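Local coordinates for inulin fructotransferase (Bacillus sp. snu-7, PDB 2INV), which depolymerises inulin by intramolecular fructosyl transfer, splitting off a cyclic difructose anhydride (DFA III) rather than hydrolysing the chain, at residues Arg134-Phe140 with Asp169-His174; Val197-Ala203 with Val220-Gly226; Ala30-Ala36 with Asp66-Thr71; Gly215-Val220 with His239-Leu243. One frame throughout, in Å; residues are numbered along the deposited sequence.

Interaction 1 of 4, residues Arg134-Phe140 with Asp169-His174; sequences RLSGIVF and DNDSFH
Two successive coils of the right-handed parallel beta-helix lie side by side here, Leu135 level with Asn170, Ser136 with Asp171, Ile138 with Phe173 and Val139 with His174, a step of 35 residues (CA-CA 4.6-5.0 Å). Both backbones are extended except for one positive-phi corner each, Gly137 (61/20) and Ser172 (58/44). Arg134 (chi1 m) stretches its side chain over Asp169 and Asp171: CB is 3.3 Å from Asp169 O, and NH2 makes a long, out-of-plane salt bridge of 3.9 Å to Asp171 OD2. Its stronger salt bridge runs from NH1 to Asp193, another residue of the same glycan pocket; Arg134 touches a bound fructose. Leu135 O accepts Asp171 N (2.8 Å), while water 2 joins Leu135 N to Asp169 O. Ser136 OG stands 2.9 Å from Asp171 O and hydrogen-bonds Phe89 O of the second subunit; water 3 ties this OG to Asp171 OD2. Gly137 N reaches Asp171 O (3.0 Å) as the chain turns the corner. Ile138 O then accepts His174 N (3.0 Å), and its side chain (m, t) packs on Phe173 (chi1 m), whose ring also meets Leu135 CB through CZ (3.8 Å); Ile138 CB sits 3.7 Å above the Phe173 ring centroid, 13° off its normal, a CH-pi contact. Val139 CG2 lies 3.9 Å from His174 CB. Phe140 N closes the ladder on His174 O (3.0 Å).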
loop_
_atom_site.group_PDB
_atom_site.type_symbol
_atom_site.label_atom_id
_atom_site.label_comp_id
_atom_site.label_asym_id
_atom_site.label_seq_id
_atom_site.Cartn_x
_atom_site.Cartn_y
_atom_site.Cartn_z
ATOM N N ARG A 134 -16.293 14.810 -17.255
ATOM C CA ARG A 134 -16.510 14.582 -15.847
ATOM C C ARG A 134 -15.270 15.168 -15.253
ATOM O O ARG A 134 -14.221 15.232 -15.900
ATOM C CB ARG A 134 -16.516 13.117 -15.474
ATOM C CG ARG A 134 -17.584 12.275 -16.083
ATOM C CD ARG A 134 -17.267 10.840 -15.708
ATOM N NE ARG A 134 -16.137 10.322 -16.476
ATOM C CZ ARG A 134 -15.582 9.136 -16.277
ATOM N NH1 ARG A 134 -16.039 8.341 -15.329
ATOM N NH2 ARG A 134 -14.588 8.739 -17.047
ATOM N N LEU A 135 -15.388 15.573 -14.002
ATOM C CA LEU A 135 -14.268 16.140 -13.292
ATOM C C LEU A 135 -13.205 15.077 -13.159
ATOM O O LEU A 135 -13.498 13.921 -12.840
ATOM C CB LEU A 135 -14.718 16.623 -11.927
ATOM C CG LEU A 135 -15.433 17.943 -12.156
ATOM C CD1 LEU A 135 -16.255 18.314 -10.945
ATOM C CD2 LEU A 135 -14.388 18.998 -12.480
ATOM N N SER A 136 -11.965 15.478 -13.393
ATOM C CA SER A 136 -10.874 14.541 -13.330
ATOM C C SER A 136 -9.637 15.087 -12.648
ATOM O O SER A 136 -9.412 16.288 -12.591
ATOM C CB SER A 136 -10.532 14.080 -14.750
ATOM O OG SER A 136 -9.645 12.976 -14.730
ATOM N N GLY A 137 -8.837 14.160 -12.139
ATOM C CA GLY A 137 -7.586 14.482 -11.475
ATOM C C GLY A 137 -7.578 15.346 -10.228
ATOM O O GLY A 137 -6.539 15.910 -9.883
ATOM N N ILE A 138 -8.705 15.472 -9.536
ATOM C CA ILE A 138 -8.713 16.295 -8.327
ATOM C C ILE A 138 -8.043 15.557 -7.175
ATOM O O ILE A 138 -8.310 14.378 -6.930
ATOM C CB ILE A 138 -10.133 16.725 -7.936
ATOM C CG1 ILE A 138 -10.710 17.601 -9.058
ATOM C CG2 ILE A 138 -10.098 17.506 -6.630
ATOM C CD1 ILE A 138 -12.117 18.067 -8.825
ATOM N N VAL A 139 -7.166 16.274 -6.480
ATOM C CA VAL A 139 -6.395 15.729 -5.377
ATOM C C VAL A 139 -6.566 16.514 -4.069
ATOM O O VAL A 139 -6.401 17.738 -4.050
ATOM C CB VAL A 139 -4.893 15.698 -5.761
ATOM C CG1 VAL A 139 -4.085 15.068 -4.643
ATOM C CG2 VAL A 139 -4.715 14.941 -7.062
ATOM N N PHE A 140 -6.889 15.803 -2.988
ATOM C CA PHE A 140 -7.056 16.397 -1.660
ATOM C C PHE A 140 -6.005 15.723 -0.799
ATOM O O PHE A 140 -6.098 14.516 -0.567
ATOM C CB PHE A 140 -8.423 16.059 -1.076
ATOM C CG PHE A 140 -9.542 16.918 -1.581
ATOM C CD1 PHE A 140 -9.789 18.177 -1.039
ATOM C CD2 PHE A 140 -10.375 16.449 -2.586
ATOM C CE1 PHE A 140 -10.853 18.943 -1.493
ATOM C CE2 PHE A 140 -11.439 17.209 -3.046
ATOM C CZ PHE A 140 -11.679 18.463 -2.493
ATOM N N ASP A 169 -20.077 12.602 -11.141
ATOM C CA ASP A 169 -19.211 11.513 -11.562
ATOM C C ASP A 169 -17.828 12.085 -11.756
ATOM O O ASP A 169 -17.646 13.159 -12.340
ATOM C CB ASP A 169 -19.741 10.858 -12.829
ATOM C CG ASP A 169 -21.097 10.211 -12.603
ATOM O OD1 ASP A 169 -21.483 10.040 -11.421
ATOM O OD2 ASP A 169 -21.780 9.862 -13.590
ATOM N N ASN A 170 -16.850 11.354 -11.248
ATOM C CA ASN A 170 -15.473 11.808 -11.277
ATOM C C ASN A 170 -14.518 10.755 -11.807
ATOM O O ASN A 170 -14.787 9.557 -11.743
ATOM C CB ASN A 170 -15.069 12.153 -9.855
ATOM C CG ASN A 170 -15.421 11.039 -8.879
ATOM O OD1 ASN A 170 -14.572 10.228 -8.509
ATOM N ND2 ASN A 170 -16.688 10.981 -8.479
ATOM N N ASP A 171 -13.396 11.206 -12.348
ATOM C CA ASP A 171 -12.406 10.273 -12.830
ATOM C C ASP A 171 -11.020 10.585 -12.306
ATOM O O ASP A 171 -10.574 11.725 -12.294
ATOM C CB ASP A 171 -12.370 10.216 -14.352
ATOM C CG ASP A 171 -11.509 9.075 -14.852
ATOM O OD1 ASP A 171 -11.473 8.024 -14.170
ATOM O OD2 ASP A 171 -10.866 9.213 -15.917
ATOM N N SER A 172 -10.366 9.526 -11.853
ATOM C CA SER A 172 -9.014 9.563 -11.326
ATOM C C SER A 172 -8.813 10.498 -10.137
ATOM O O SER A 172 -7.817 11.221 -10.077
ATOM C CB SER A 172 -8.040 9.938 -12.438
ATOM O OG SER A 172 -6.760 9.398 -12.172
ATOM N N PHE A 173 -9.734 10.487 -9.178
ATOM C CA PHE A 173 -9.565 11.345 -8.013
ATOM C C PHE A 173 -8.560 10.683 -7.087
ATOM O O PHE A 173 -8.392 9.456 -7.120
ATOM C CB PHE A 173 -10.903 11.564 -7.307
ATOM C CG PHE A 173 -11.686 12.735 -7.855
ATOM C CD1 PHE A 173 -11.544 13.121 -9.184
ATOM C CD2 PHE A 173 -12.581 13.431 -7.056
ATOM C CE1 PHE A 173 -12.280 14.178 -9.708
ATOM C CE2 PHE A 173 -13.323 14.489 -7.568
ATOM C CZ PHE A 173 -13.176 14.867 -8.898
ATOM N N HIS A 174 -7.885 11.497 -6.277
ATOM C CA HIS A 174 -6.880 11.003 -5.345
ATOM C C HIS A 174 -7.065 11.682 -3.991
ATOM O O HIS A 174 -7.038 12.917 -3.891
ATOM C CB HIS A 174 -5.489 11.301 -5.907
ATOM C CG HIS A 174 -4.384 10.523 -5.266
ATOM N ND1 HIS A 174 -4.595 9.611 -4.255
ATOM C CD2 HIS A 174 -3.056 10.483 -5.534
ATOM C CE1 HIS A 174 -3.448 9.046 -3.927
ATOM N NE2 HIS A 174 -2.499 9.556 -4.687
HETATM O O HOH W 1 -17.593 8.008 -13.057
HETATM O O HOH W 2 -18.007 15.771 -12.863
HETATM O O HOH W 3 -10.944 11.581 -17.276
#

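Interaction 2 of 4, residues Val197-Ala203 with Val220-Gly226; sequences VNDNMIA and VSGNHMG
The two segments run parallel at an offset of 23 residues, Val197 beside Val220 through Ala203 beside Gly226 (CA-CA 4.4-4.9 Å); strands 201-203 and 224-226 lie 4.5 Å apart at 9°. Both bend at a positive-phi residue, Asp199 (60/43) and Gly222 (57/22). Backbone hydrogen bonds are Ser221 N to Val197 O (3.1 Å), Asp199 N to Ser221 O (3.3 Å), His224 N to Asn200 O (2.9 Å), Ile202 N to His224 O (2.9 Å) and Gly226 N to Ile202 O (3.0 Å). Apolar contacts pair Val197 CB with Val220 CG2 (4.2 Å) and Ile202 CB with Met225 CG (4.1 Å); selenomethionine Met201 lays SE 3.5 Å from His224 CB. Water 4 bridges Asp199 OD1 and Gly222 O, and Asp199 salt-bridges Arg196 of the third subunit. At the bend, side-chain amides of Asn200 and Asn223 (both chi1 m) are hydrogen-bonded in line: Asn223 ND2 donates to Val197 O (2.8 Å), and Asn223 OD1 accepts Asn200 N and ND2 (2.8 Å each). Asn247 extends this asparagine ladder, characteristic of parallel beta-helices.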
loop_
_atom_site.group_PDB
_atom_site.type_symbol
_atom_site.label_atom_id
_atom_site.label_comp_id
_atom_site.label_asym_id
_atom_site.label_seq_id
_atom_site.Cartn_x
_atom_site.Cartn_y
_atom_site.Cartn_z
ATOM N N VAL A 197 -8.236 6.217 -2.516
ATOM C CA VAL A 197 -8.371 6.645 -1.148
ATOM C C VAL A 197 -7.335 5.782 -0.442
ATOM O O VAL A 197 -7.575 4.612 -0.172
ATOM C CB VAL A 197 -9.796 6.329 -0.662
ATOM C CG1 VAL A 197 -9.950 6.663 0.801
ATOM C CG2 VAL A 197 -10.810 7.105 -1.494
ATOM N N ASN A 198 -6.172 6.360 -0.164
ATOM C CA ASN A 198 -5.080 5.618 0.467
ATOM C C ASN A 198 -4.234 6.465 1.416
ATOM O O ASN A 198 -4.089 7.673 1.223
ATOM C CB ASN A 198 -4.157 5.049 -0.616
ATOM C CG ASN A 198 -3.328 6.125 -1.284
ATOM O OD1 ASN A 198 -3.869 7.015 -1.948
ATOM N ND2 ASN A 198 -2.007 6.059 -1.102
ATOM N N ASP A 199 -3.677 5.811 2.434
ATOM C CA ASP A 199 -2.810 6.463 3.411
ATOM C C ASP A 199 -3.505 7.598 4.183
ATOM O O ASP A 199 -2.918 8.661 4.383
ATOM C CB ASP A 199 -1.572 7.014 2.697
ATOM C CG ASP A 199 -0.358 7.093 3.598
ATOM O OD1 ASP A 199 -0.339 6.401 4.637
ATOM O OD2 ASP A 199 0.584 7.842 3.265
ATOM N N ASN A 200 -4.746 7.376 4.619
ATOM C CA ASN A 200 -5.480 8.395 5.374
ATOM C C ASN A 200 -5.848 7.952 6.781
ATOM O O ASN A 200 -5.836 6.760 7.093
ATOM C CB ASN A 200 -6.779 8.811 4.657
ATOM C CG ASN A 200 -6.565 9.178 3.212
ATOM O OD1 ASN A 200 -6.177 10.427 2.967
ATOM N ND2 ASN A 200 -6.756 8.350 2.318
HETATM N N MSE A 201 -6.192 8.937 7.609
HETATM C CA MSE A 201 -6.621 8.712 8.986
HETATM C C MSE A 201 -8.008 9.314 9.132
HETATM O O MSE A 201 -8.155 10.537 9.259
HETATM C CB MSE A 201 -5.655 9.378 9.960
HETATM C CG MSE A 201 -6.125 9.409 11.409
HETATM SE SE MSE A 201 -6.455 7.675 12.142
HETATM C CE MSE A 201 -4.641 7.174 12.535
ATOM N N ILE A 202 -9.013 8.443 9.091
ATOM C CA ILE A 202 -10.407 8.851 9.178
ATOM C C ILE A 202 -11.022 8.205 10.412
ATOM O O ILE A 202 -11.445 7.043 10.361
ATOM C CB ILE A 202 -11.178 8.350 7.955
ATOM C CG1 ILE A 202 -10.305 8.502 6.711
ATOM C CG2 ILE A 202 -12.481 9.114 7.806
ATOM C CD1 ILE A 202 -10.877 7.875 5.477
ATOM N N ALA A 203 -11.094 8.936 11.517
ATOM C CA ALA A 203 -11.661 8.339 12.713
ATOM C C ALA A 203 -12.434 9.297 13.591
ATOM O O ALA A 203 -12.279 10.526 13.501
ATOM C CB ALA A 203 -10.569 7.670 13.518
ATOM N N VAL A 220 -9.048 1.378 -2.245
ATOM C CA VAL A 220 -9.123 1.915 -0.898
ATOM C C VAL A 220 -8.163 1.059 -0.087
ATOM O O VAL A 220 -8.497 -0.058 0.308
ATOM C CB VAL A 220 -10.551 1.799 -0.316
ATOM C CG1 VAL A 220 -10.597 2.399 1.084
ATOM C CG2 VAL A 220 -11.549 2.514 -1.216
ATOM N N SER A 221 -6.962 1.583 0.139
ATOM C CA SER A 221 -5.943 0.849 0.875
ATOM C C SER A 221 -5.088 1.715 1.791
ATOM O O SER A 221 -5.089 2.943 1.682
ATOM C CB SER A 221 -5.033 0.114 -0.109
ATOM O OG SER A 221 -4.250 1.022 -0.839
ATOM N N GLY A 222 -4.338 1.051 2.669
ATOM C CA GLY A 222 -3.455 1.741 3.596
ATOM C C GLY A 222 -4.088 2.771 4.517
ATOM O O GLY A 222 -3.390 3.639 5.047
ATOM N N ASN A 223 -5.398 2.668 4.737
ATOM C CA ASN A 223 -6.099 3.619 5.595
ATOM C C ASN A 223 -6.398 3.122 7.013
ATOM O O ASN A 223 -6.508 1.919 7.256
ATOM C CB ASN A 223 -7.424 4.045 4.955
ATOM C CG ASN A 223 -7.256 4.573 3.542
ATOM O OD1 ASN A 223 -6.769 5.803 3.425
ATOM N ND2 ASN A 223 -7.554 3.881 2.566
ATOM N N HIS A 224 -6.533 4.082 7.931
ATOM C CA HIS A 224 -6.851 3.857 9.349
ATOM C C HIS A 224 -8.290 4.361 9.544
ATOM O O HIS A 224 -8.521 5.565 9.430
ATOM C CB HIS A 224 -5.952 4.723 10.244
ATOM C CG HIS A 224 -4.645 4.095 10.635
ATOM N ND1 HIS A 224 -4.558 2.990 11.455
ATOM C CD2 HIS A 224 -3.364 4.476 10.394
ATOM C CE1 HIS A 224 -3.287 2.720 11.705
ATOM N NE2 HIS A 224 -2.543 3.607 11.074
HETATM N N MSE A 225 -9.262 3.495 9.831
HETATM C CA MSE A 225 -10.646 3.992 10.005
HETATM C C MSE A 225 -11.412 3.527 11.247
HETATM O O MSE A 225 -11.341 2.362 11.660
HETATM C CB MSE A 225 -11.527 3.641 8.799
HETATM C CG MSE A 225 -11.065 4.250 7.484
HETATM SE SE MSE A 225 -12.311 3.804 6.084
HETATM C CE MSE A 225 -11.069 3.381 4.696
ATOM N N GLY A 226 -12.186 4.460 11.794
ATOM C CA GLY A 226 -13.025 4.214 12.954
ATOM C C GLY A 226 -14.238 5.118 12.799
ATOM O O GLY A 226 -14.105 6.343 12.771
HETATM O O HOH W 4 -0.707 3.800 4.537
#

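Interaction 3 of 4, residues Ala30-Ala36 with Asp66-Thr71; sequences AQSDIGA and DYDLHT
Residues 30-36 of helix 30-48 lie against the end of strand 65-69, their axes 4.4 Å apart and crossing at -46°. Gln31 stands over Tyr67 (CA-CA 4.3 Å), Asp33 over Leu69 (4.8 Å) and Gly35 over Thr71 (4.7 Å). Asp33 departs from helical angles (-158/82), and the helix is kinked where the amides of Gly35 and Ala36 lack a bond to the turn before. Tyr67 (chi1 m) is the main bump: its ring lies beside Ala30 and Ile34, with CD1 3.6 Å from Ala30 CB and CG 4.0 Å from Ile34 CD1, and its OH bonds Pro63 O. Ile34 (t, t) also sets CG2 against Leu69 CD1 (3.8 Å) and touches Ile62 and Ile113 of the neighbouring strands. The hollow is Gly35, whose CA nestles 3.8 Å from Leu69 CG and 3.1 Å from Thr71 O; a CB would fall on that carbonyl. Two backbone hydrogen bonds set the spacing, Asp68 N to Gln31 O (3.1 Å) and Ile34 N to Asp68 O (2.9 Å). The helix probably caps the N-terminal end of the beta-helix, as in other pectate-lyase-like proteins. Asp33 (chi1 t) turns its carboxylate to the strand's end: OD1 accepts His70 N and Thr71 N (3.0 Å each) and OD2 accepts Thr71 OG1 (2.7 Å). Asp33 OD1 also takes weak bonds from Gly35 N (3.2 Å) and Ala36 N (3.4 Å), so one carboxylate serves amides of both segments.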
loop_
_atom_site.group_PDB
_atom_site.type_symbol
_atom_site.label_atom_id
_atom_site.label_comp_id
_atom_site.label_asym_id
_atom_site.label_seq_id
_atom_site.Cartn_x
_atom_site.Cartn_y
_atom_site.Cartn_z
ATOM N N ALA A 30 -7.940 33.351 5.951
ATOM C CA ALA A 30 -8.069 31.905 6.042
ATOM C C ALA A 30 -8.446 31.552 7.477
ATOM O O ALA A 30 -9.161 30.580 7.714
ATOM C CB ALA A 30 -6.759 31.227 5.659
ATOM N N GLN A 31 -7.971 32.350 8.432
ATOM C CA GLN A 31 -8.272 32.106 9.840
ATOM C C GLN A 31 -9.750 32.286 10.183
ATOM O O GLN A 31 -10.317 31.491 10.930
ATOM C CB GLN A 31 -7.431 33.022 10.741
ATOM C CG GLN A 31 -5.946 32.678 10.794
ATOM C CD GLN A 31 -5.222 33.442 11.880
ATOM O OE1 GLN A 31 -5.658 33.471 13.039
ATOM N NE2 GLN A 31 -4.108 34.069 11.516
ATOM N N SER A 32 -10.373 33.332 9.645
ATOM C CA SER A 32 -11.784 33.591 9.932
ATOM C C SER A 32 -12.734 32.792 9.028
ATOM O O SER A 32 -13.782 32.341 9.483
ATOM C CB SER A 32 -12.095 35.090 9.838
ATOM O OG SER A 32 -12.067 35.551 8.503
ATOM N N ASP A 33 -12.383 32.636 7.754
ATOM C CA ASP A 33 -13.200 31.851 6.832
ATOM C C ASP A 33 -12.370 31.381 5.645
ATOM O O ASP A 33 -12.393 31.989 4.578
ATOM C CB ASP A 33 -14.396 32.652 6.324
ATOM C CG ASP A 33 -15.475 31.760 5.716
ATOM O OD1 ASP A 33 -15.234 30.536 5.587
ATOM O OD2 ASP A 33 -16.566 32.270 5.365
ATOM N N ILE A 34 -11.634 30.294 5.840
ATOM C CA ILE A 34 -10.806 29.747 4.778
ATOM C C ILE A 34 -11.697 29.306 3.625
ATOM O O ILE A 34 -11.252 29.175 2.496
ATOM C CB ILE A 34 -9.959 28.547 5.275
ATOM C CG1 ILE A 34 -8.946 28.146 4.196
ATOM C CG2 ILE A 34 -10.863 27.380 5.629
ATOM C CD1 ILE A 34 -7.840 27.246 4.696
ATOM N N GLY A 35 -12.970 29.089 3.926
ATOM C CA GLY A 35 -13.916 28.685 2.903
ATOM C C GLY A 35 -14.068 29.814 1.902
ATOM O O GLY A 35 -13.997 29.601 0.692
ATOM N N ALA A 36 -14.257 31.026 2.417
ATOM C CA ALA A 36 -14.405 32.204 1.577
ATOM C C ALA A 36 -13.154 32.421 0.739
ATOM O O ALA A 36 -13.240 32.757 -0.448
ATOM C CB ALA A 36 -14.678 33.433 2.443
ATOM N N ASP A 66 -4.450 26.942 12.388
ATOM C CA ASP A 66 -5.843 26.805 12.797
ATOM C C ASP A 66 -6.695 27.705 11.901
ATOM O O ASP A 66 -6.559 28.930 11.934
ATOM C CB ASP A 66 -6.023 27.222 14.264
ATOM C CG ASP A 66 -5.367 26.256 15.234
ATOM O OD1 ASP A 66 -5.348 25.040 14.944
ATOM O OD2 ASP A 66 -4.880 26.702 16.294
ATOM N N TYR A 67 -7.571 27.101 11.103
ATOM C CA TYR A 67 -8.432 27.855 10.189
ATOM C C TYR A 67 -9.909 27.482 10.337
ATOM O O TYR A 67 -10.263 26.302 10.333
ATOM C CB TYR A 67 -8.018 27.597 8.736
ATOM C CG TYR A 67 -6.539 27.725 8.477
ATOM C CD1 TYR A 67 -5.945 28.971 8.306
ATOM C CD2 TYR A 67 -5.731 26.593 8.408
ATOM C CE1 TYR A 67 -4.575 29.089 8.071
ATOM C CE2 TYR A 67 -4.364 26.696 8.173
ATOM C CZ TYR A 67 -3.793 27.945 8.006
ATOM O OH TYR A 67 -2.445 28.048 7.779
ATOM N N ASP A 68 -10.765 28.496 10.457
ATOM C CA ASP A 68 -12.214 28.304 10.583
ATOM C C ASP A 68 -12.878 28.320 9.209
ATOM O O ASP A 68 -12.594 29.199 8.394
ATOM C CB ASP A 68 -12.849 29.430 11.405
ATOM C CG ASP A 68 -12.705 29.238 12.904
ATOM O OD1 ASP A 68 -12.067 28.255 13.338
ATOM O OD2 ASP A 68 -13.261 30.073 13.651
ATOM N N LEU A 69 -13.761 27.362 8.949
ATOM C CA LEU A 69 -14.462 27.343 7.672
ATOM C C LEU A 69 -15.954 27.522 7.919
ATOM O O LEU A 69 -16.619 26.627 8.458
ATOM C CB LEU A 69 -14.223 26.031 6.911
ATOM C CG LEU A 69 -14.774 26.001 5.476
ATOM C CD1 LEU A 69 -13.832 25.213 4.591
ATOM C CD2 LEU A 69 -16.173 25.403 5.445
ATOM N N HIS A 70 -16.472 28.687 7.541
ATOM C CA HIS A 70 -17.884 28.974 7.707
ATOM C C HIS A 70 -18.569 28.787 6.344
ATOM O O HIS A 70 -19.684 28.274 6.276
ATOM C CB HIS A 70 -18.078 30.413 8.217
ATOM C CG HIS A 70 -17.795 30.597 9.678
ATOM N ND1 HIS A 70 -18.736 30.367 10.660
ATOM C CD2 HIS A 70 -16.679 31.020 10.323
ATOM C CE1 HIS A 70 -18.215 30.643 11.842
ATOM N NE2 HIS A 70 -16.969 31.040 11.666
ATOM N N THR A 71 -17.890 29.177 5.263
ATOM C CA THR A 71 -18.442 29.072 3.906
ATOM C C THR A 71 -18.029 27.825 3.115
ATOM O O THR A 71 -16.846 27.581 2.880
ATOM C CB THR A 71 -18.061 30.296 3.056
ATOM O OG1 THR A 71 -18.498 31.491 3.714
ATOM C CG2 THR A 71 -18.736 30.219 1.689
#

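Interaction 4 of 4, residues Gly215-Val220 with His239-Leu243; sequences GQATIV and HEGLL
This is a parallel strand pairing between consecutive coils of the beta-helix, at a glycan pocket: Gln216 belongs to that pocket and touches a bound fructose. The offset is 24 residues, Gly215 next to His239 (CA-CA 4.2 Å), Gln216 to Glu240 (5.1 Å) and Ile219 to Leu243 (4.9 Å), with positive-phi corners at Ala217 (24/65) and Gly241 (75/18). Before the corner Glu240 N donates to Gly215 O (3.1 Å) and Ala217 N weakly to Glu240 O (3.1 Å); beyond it Leu243 N donates to Thr218 O (3.0 Å) and Val220 N to Leu243 O (2.9 Å). The His239 ring lies flat over Gly215, whose CA is 3.4 Å from the ring centroid, 6° off its normal; a CB there would strike CE1. Water 5 fills the corner, linking Thr218 N (3.0 Å), His239 ND1 (2.9 Å) and Glu240 O (2.9 Å), while Thr218 OG1 bonds Gln216 O (3.1 Å). Leu242 (t, p) brings CD1 to Thr218 CB (3.7 Å) and Val220 CG2 (4.1 Å). Glu240 is salt-bridged to Arg264. Strand 185-193 lies alongside Gln216, the backbones of Leu195 and Val197 hydrogen-bond that of Ile219, and Gly241 O bonds Asn248 ND2 of the second subunit.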
loop_
_atom_site.group_PDB
_atom_site.type_symbol
_atom_site.label_atom_id
_atom_site.label_comp_id
_atom_site.label_asym_id
_atom_site.label_seq_id
_atom_site.Cartn_x
_atom_site.Cartn_y
_atom_site.Cartn_z
ATOM N N GLY A 215 -19.668 2.578 -8.947
ATOM C CA GLY A 215 -18.243 2.790 -9.089
ATOM C C GLY A 215 -17.509 1.790 -9.956
ATOM O O GLY A 215 -18.008 0.709 -10.265
ATOM N N GLN A 216 -16.297 2.173 -10.340
ATOM C CA GLN A 216 -15.429 1.341 -11.162
ATOM C C GLN A 216 -13.968 1.440 -10.741
ATOM O O GLN A 216 -13.488 2.511 -10.372
ATOM C CB GLN A 216 -15.540 1.731 -12.633
ATOM C CG GLN A 216 -16.943 1.667 -13.203
ATOM C CD GLN A 216 -17.359 0.258 -13.538
ATOM O OE1 GLN A 216 -18.551 -0.055 -13.608
ATOM N NE2 GLN A 216 -16.374 -0.612 -13.733
ATOM N N ALA A 217 -13.279 0.303 -10.828
ATOM C CA ALA A 217 -11.867 0.161 -10.486
ATOM C C ALA A 217 -11.344 1.197 -9.503
ATOM O O ALA A 217 -10.461 1.994 -9.822
ATOM C CB ALA A 217 -11.032 0.182 -11.746
ATOM N N THR A 218 -11.878 1.153 -8.292
ATOM C CA THR A 218 -11.486 2.064 -7.239
ATOM C C THR A 218 -10.584 1.311 -6.270
ATOM O O THR A 218 -10.679 0.091 -6.147
ATOM C CB THR A 218 -12.732 2.594 -6.506
ATOM O OG1 THR A 218 -13.513 3.385 -7.414
ATOM C CG2 THR A 218 -12.333 3.442 -5.313
ATOM N N ILE A 219 -9.703 2.039 -5.596
ATOM C CA ILE A 219 -8.793 1.437 -4.634
ATOM C C ILE A 219 -8.880 2.156 -3.305
ATOM O O ILE A 219 -8.803 3.384 -3.247
ATOM C CB ILE A 219 -7.318 1.506 -5.095
ATOM C CG1 ILE A 219 -7.108 0.675 -6.365
ATOM C CG2 ILE A 219 -6.413 1.008 -3.979
ATOM C CD1 ILE A 219 -5.713 0.789 -6.929
ATOM N N VAL A 220 -9.048 1.378 -2.245
ATOM C CA VAL A 220 -9.123 1.915 -0.898
ATOM C C VAL A 220 -8.163 1.059 -0.087
ATOM O O VAL A 220 -8.497 -0.058 0.308
ATOM C CB VAL A 220 -10.551 1.799 -0.316
ATOM C CG1 VAL A 220 -10.597 2.399 1.084
ATOM C CG2 VAL A 220 -11.549 2.514 -1.216
ATOM N N HIS A 239 -20.567 -1.062 -6.827
ATOM C CA HIS A 239 -19.194 -0.918 -7.276
ATOM C C HIS A 239 -18.757 -2.193 -7.945
ATOM O O HIS A 239 -19.228 -3.283 -7.618
ATOM C CB HIS A 239 -18.251 -0.616 -6.113
ATOM C CG HIS A 239 -17.933 0.836 -5.963
ATOM N ND1 HIS A 239 -16.684 1.357 -6.219
ATOM C CD2 HIS A 239 -18.702 1.882 -5.574
ATOM C CE1 HIS A 239 -16.694 2.659 -5.990
ATOM N NE2 HIS A 239 -17.907 3.002 -5.598
ATOM N N GLU A 240 -17.835 -2.036 -8.877
ATOM C CA GLU A 240 -17.298 -3.139 -9.631
ATOM C C GLU A 240 -15.803 -2.893 -9.668
ATOM O O GLU A 240 -15.368 -1.770 -9.902
ATOM C CB GLU A 240 -17.902 -3.110 -11.031
ATOM C CG GLU A 240 -17.150 -3.894 -12.089
ATOM C CD GLU A 240 -17.739 -5.263 -12.336
ATOM O OE1 GLU A 240 -18.930 -5.474 -12.015
ATOM O OE2 GLU A 240 -17.015 -6.124 -12.881
ATOM N N GLY A 241 -15.018 -3.932 -9.407
ATOM C CA GLY A 241 -13.572 -3.787 -9.411
ATOM C C GLY A 241 -12.982 -3.075 -8.202
ATOM O O GLY A 241 -11.833 -2.626 -8.246
ATOM N N LEU A 242 -13.745 -2.981 -7.116
ATOM C CA LEU A 242 -13.247 -2.328 -5.910
ATOM C C LEU A 242 -12.214 -3.204 -5.215
ATOM O O LEU A 242 -12.437 -4.395 -5.011
ATOM C CB LEU A 242 -14.395 -2.029 -4.944
ATOM C CG LEU A 242 -14.074 -1.300 -3.629
ATOM C CD1 LEU A 242 -13.392 0.031 -3.915
ATOM C CD2 LEU A 242 -15.353 -1.073 -2.836
ATOM N N LEU A 243 -11.077 -2.602 -4.880
ATOM C CA LEU A 243 -10.004 -3.300 -4.192
ATOM C C LEU A 243 -9.885 -2.629 -2.837
ATOM O O LEU A 243 -9.681 -1.418 -2.747
ATOM C CB LEU A 243 -8.683 -3.135 -4.943
ATOM C CG LEU A 243 -7.792 -4.357 -5.162
ATOM C CD1 LEU A 243 -6.384 -3.875 -5.478
ATOM C CD2 LEU A 243 -7.776 -5.241 -3.935
HETATM O O HOH W 5 -14.648 0.054 -7.819
#

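How the interactions relate
From the N terminus, interaction 3 closes first, folding helix 30-48 onto strand 65-69 at the end of the beta-helix. Interaction 1 follows in series, closing a 35-residue coil; its nearest atoms are still about 9 Å from interaction 3. It touches interaction 2 where His174 CE1 meets Asn198 OD1 (2.9 Å). Interactions 2 and 4 cross, their segments alternating along the chain and sharing Val220, so strand 219-221 joins 197-203 before it and 239-243 after it; Val197 N and Ile219 O, 3.0 Å apart, probably bond as well. Interaction 3 stands apart at the N-terminal end, while 1, 2 and 4 join neighbouring coils further along the helix, 1 and 4 facing the second subunit.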